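Local coordinates for protein RNA polymerase II subunit A C-terminal domain phosphatase SSU72 (Homo sapiens, PDB 4H3K) that removes phosphate from phosphoserine and phosphothreonine, acting on the C-terminal domain of RNA polymerase II, and takes part in pre-mRNA polyadenylation and transcription termination, at residues 172-177 against 197-202. The protein carries 1 engineered substitution. Residues are numbered along the deposited sequence; the frame is centred on the assembly and turned at random.
Sequences AFLICE and QEFEEK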
ATOM      1  N   ALA B 172      12.542  -2.092  21.646  1.00 27.19           N
ATOM      2  CA  ALA B 172      12.976  -3.080  20.655  1.00 27.12           C
ATOM      3  C   ALA B 172      12.463  -4.482  20.989  1.00 27.53           C
ATOM      4  O   ALA B 172      12.051  -5.200  20.098  1.00 27.48           O
ATOM      5  CB  ALA B 172      14.477  -3.102  20.566  1.00 27.35           C
ATOM      6  N   PHE B 173      12.506  -4.880  22.263  1.00 28.11           N
ATOM      7  CA  PHE B 173      11.984  -6.202  22.641  1.00 28.80           C
ATOM      8  C   PHE B 173      10.458  -6.288  22.515  1.00 28.78           C
ATOM      9  O   PHE B 173       9.943  -7.318  22.108  1.00 29.36           O
ATOM     10  CB  PHE B 173      12.477  -6.649  24.029  1.00 29.62           C
ATOM     11  CG  PHE B 173      13.929  -7.131  24.023  1.00 31.62           C
ATOM     12  CD1 PHE B 173      14.289  -8.290  23.327  1.00 33.93           C
ATOM     13  CD2 PHE B 173      14.927  -6.414  24.686  1.00 34.19           C
ATOM     14  CE1 PHE B 173      15.625  -8.749  23.290  1.00 35.36           C
ATOM     15  CE2 PHE B 173      16.279  -6.859  24.665  1.00 36.87           C
ATOM     16  CZ  PHE B 173      16.621  -8.032  23.952  1.00 37.56           C
ATOM     17  N   LEU B 174       9.750  -5.200  22.800  1.00 28.20           N
ATOM     18  CA  LEU B 174       8.304  -5.147  22.590  1.00 28.32           C
ATOM     19  C   LEU B 174       7.953  -5.249  21.093  1.00 27.28           C
ATOM     20  O   LEU B 174       7.058  -5.976  20.695  1.00 25.88           O
ATOM     21  CB  LEU B 174       7.727  -3.858  23.186  1.00 29.32           C
ATOM     22  CG  LEU B 174       6.215  -3.624  23.152  1.00 32.29           C
ATOM     23  CD1 LEU B 174       5.460  -4.692  23.964  1.00 33.29           C
ATOM     24  CD2 LEU B 174       5.902  -2.215  23.704  1.00 36.44           C
ATOM     25  N   ILE B 175       8.684  -4.502  20.268  1.00 26.88           N
ATOM     26  CA  ILE B 175       8.563  -4.579  18.827  1.00 26.25           C
ATOM     27  C   ILE B 175       8.828  -6.008  18.323  1.00 25.93           C
ATOM     28  O   ILE B 175       8.061  -6.532  17.495  1.00 26.13           O
ATOM     29  CB  ILE B 175       9.516  -3.539  18.158  1.00 25.86           C
ATOM     30  CG1 ILE B 175       8.893  -2.150  18.268  1.00 26.46           C
ATOM     31  CG2 ILE B 175       9.736  -3.860  16.669  1.00 26.82           C
ATOM     32  CD1 ILE B 175       9.903  -0.939  18.124  1.00 24.48           C
ATOM     33  N   CYS B 176       9.891  -6.635  18.834  1.00 26.79           N
ATOM     34  CA  CYS B 176      10.208  -8.023  18.482  1.00 27.45           C
ATOM     35  C   CYS B 176       9.050  -8.950  18.878  1.00 26.90           C
ATOM     36  O   CYS B 176       8.640  -9.816  18.089  1.00 26.08           O
ATOM     37  CB  CYS B 176      11.527  -8.489  19.136  1.00 28.77           C
ATOM     38  SG  CYS B 176      12.002 -10.176  18.607  1.00 34.70           S
ATOM     39  N   GLU B 177       8.507  -8.754  20.082  1.00 26.59           N
ATOM     40  CA  GLU B 177       7.347  -9.547  20.531  1.00 29.04           C
ATOM     41  C   GLU B 177       6.145  -9.374  19.608  1.00 27.29           C
ATOM     42  O   GLU B 177       5.524 -10.365  19.175  1.00 26.95           O
ATOM     43  CB  GLU B 177       6.993  -9.233  21.993  1.00 30.58           C
ATOM     44  CG  GLU B 177       6.475 -10.430  22.722  1.00 37.53           C
ATOM     45  CD  GLU B 177       6.070 -10.144  24.145  1.00 45.56           C
ATOM     46  OE1 GLU B 177       6.609  -9.162  24.728  1.00 45.03           O
ATOM     47  OE2 GLU B 177       5.239 -10.942  24.667  1.00 49.53           O
ATOM     48  N   GLN B 197      -4.626  -4.572  20.144  1.00 25.28           N
ATOM     49  CA  GLN B 197      -5.471  -4.324  21.331  1.00 27.02           C
ATOM     50  C   GLN B 197      -5.020  -5.163  22.548  1.00 27.59           C
ATOM     51  O   GLN B 197      -4.897  -4.635  23.624  1.00 27.77           O
ATOM     52  CB  GLN B 197      -6.965  -4.520  21.038  1.00 27.21           C
ATOM     53  CG  GLN B 197      -7.588  -3.410  20.149  1.00 29.05           C
ATOM     54  CD  GLN B 197      -7.582  -2.022  20.817  1.00 33.07           C
ATOM     55  OE1 GLN B 197      -6.983  -1.069  20.305  1.00 36.42           O
ATOM     56  NE2 GLN B 197      -8.248  -1.908  21.944  1.00 33.69           N
ATOM     57  N   GLU B 198      -4.761  -6.460  22.357  1.00 29.21           N
ATOM     58  CA  GLU B 198      -4.102  -7.288  23.398  1.00 31.28           C
ATOM     59  C   GLU B 198      -2.777  -6.680  23.894  1.00 30.51           C
ATOM     60  O   GLU B 198      -2.536  -6.611  25.100  1.00 31.15           O
ATOM     61  CB  GLU B 198      -3.835  -8.707  22.899  1.00 31.03           C
ATOM     62  CG  GLU B 198      -5.019  -9.596  22.774  1.00 39.85           C
ATOM     63  CD  GLU B 198      -4.600 -11.049  22.524  1.00 49.36           C
ATOM     64  OE1 GLU B 198      -3.782 -11.578  23.331  1.00 53.28           O
ATOM     65  OE2 GLU B 198      -5.085 -11.652  21.521  1.00 53.01           O
ATOM     66  N   PHE B 199      -1.918  -6.258  22.969  1.00 30.13           N
ATOM     67  CA  PHE B 199      -0.654  -5.577  23.317  1.00 31.37           C
ATOM     68  C   PHE B 199      -0.852  -4.279  24.074  1.00 32.43           C
ATOM     69  O   PHE B 199      -0.057  -3.953  24.955  1.00 33.81           O
ATOM     70  CB  PHE B 199       0.214  -5.292  22.080  1.00 31.26           C
ATOM     71  CG  PHE B 199       1.228  -6.346  21.806  1.00 34.06           C
ATOM     72  CD1 PHE B 199       0.862  -7.542  21.167  1.00 35.08           C
ATOM     73  CD2 PHE B 199       2.550  -6.171  22.199  1.00 36.71           C
ATOM     74  CE1 PHE B 199       1.814  -8.539  20.914  1.00 36.96           C
ATOM     75  CE2 PHE B 199       3.521  -7.184  21.961  1.00 37.72           C
ATOM     76  CZ  PHE B 199       3.150  -8.365  21.318  1.00 34.70           C
ATOM     77  N   GLU B 200      -1.899  -3.528  23.747  1.00 33.10           N
ATOM     78  CA  GLU B 200      -2.231  -2.326  24.536  1.00 34.72           C
ATOM     79  C   GLU B 200      -2.590  -2.654  25.982  1.00 36.56           C
ATOM     80  O   GLU B 200      -2.069  -2.034  26.919  1.00 37.80           O
ATOM     81  CB  GLU B 200      -3.371  -1.547  23.909  1.00 33.77           C
ATOM     82  CG  GLU B 200      -2.920  -0.760  22.687  1.00 33.90           C
ATOM     83  CD  GLU B 200      -3.975   0.217  22.188  1.00 33.41           C
ATOM     84  OE1 GLU B 200      -5.024   0.338  22.838  1.00 35.05           O
ATOM     85  OE2 GLU B 200      -3.752   0.852  21.136  1.00 32.26           O
ATOM     86  N   GLU B 201      -3.477  -3.621  26.146  1.00 37.62           N
ATOM     87  CA  GLU B 201      -3.915  -4.048  27.445  1.00 40.75           C
ATOM     88  C   GLU B 201      -2.733  -4.633  28.259  1.00 41.45           C
ATOM     89  O   GLU B 201      -2.560  -4.296  29.437  1.00 42.50           O
ATOM     90  CB  GLU B 201      -5.083  -5.031  27.293  1.00 41.16           C
ATOM     91  CG  GLU B 201      -6.046  -5.105  28.486  1.00 48.27           C
ATOM     92  CD  GLU B 201      -5.569  -6.069  29.559  1.00 54.23           C
ATOM     93  OE1 GLU B 201      -4.763  -6.972  29.224  1.00 56.08           O
ATOM     94  OE2 GLU B 201      -5.993  -5.933  30.736  1.00 58.74           O
ATOM     95  N   LYS B 202      -1.902  -5.461  27.622  1.00 41.26           N
ATOM     96  CA  LYS B 202      -0.769  -6.101  28.326  1.00 42.00           C
ATOM     97  C   LYS B 202       0.329  -5.096  28.703  1.00 41.69           C
ATOM     98  O   LYS B 202       0.883  -5.170  29.795  1.00 41.77           O
ATOM     99  CB  LYS B 202      -0.141  -7.254  27.514  1.00 41.04           C
ATOM    100  CG  LYS B 202      -1.085  -8.403  27.181  1.00 43.54           C
ATOM    101  CD  LYS B 202      -1.219  -9.423  28.288  1.00 48.32           C
ATOM    102  CE  LYS B 202      -2.128 -10.567  27.845  1.00 50.54           C
ATOM    103  NZ  LYS B 202      -2.321 -11.487  29.006  1.00 54.64           N
TER
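Next to Phe199, the ring that reaches across to Leu174 and Glu177, the carboxylate oxygen Glu200 OE2 is gripped twice: by the backbone N-H of Phe207 and by a polar side chain on the chain of another protein. The first bond ties this turn of helix 188-203 to the start of strand 207-213; the second joins it to the partner protein. Between the segments themselves there is no hydrogen bond, and the contact is made by one aromatic ring. Phe199 points from its helix toward 172-177 and lays the CD2-CE2-CZ side of its ring against Leu174 CD1 and Glu177 CB. Leu174 CG lies anti to the backbone N (chi1 -177°), which carries the branch out toward the ring, although the side chain does not leave the backbone in that direction. Its CD1 lies at the ring edge, near the ring plane, 3.7 Å from Phe199 CD2 and equally close to CE2. On Glu177 the aliphatic base does the touching: CB comes in plane at the edge, 4.0 Å from Phe199 CZ. The Glu177 backbone carbon C comes closer still, 3.6 Å from Phe199 CZ, in an oblique approach. Beyond CG the Glu177 chain runs extended, its carboxylate plane turned 68° from the ring. The two helices follow one another in the chain and lead into the antiparallel edge strand 207-213 of a sheet that is otherwise parallel, in a fold resembling low-molecular-weight tyrosine phosphatases. Leu178 and Cys181, further along helix 165-184, also touch the Phe199 ring, and Phe207 packs on both Leu174 and Phe199. At the backbone the helices stay well apart, with Leu174 CA 9.0 Å from Phe199 CA, and the Phe199 ring bridges the gap as far as the Glu177 backbone.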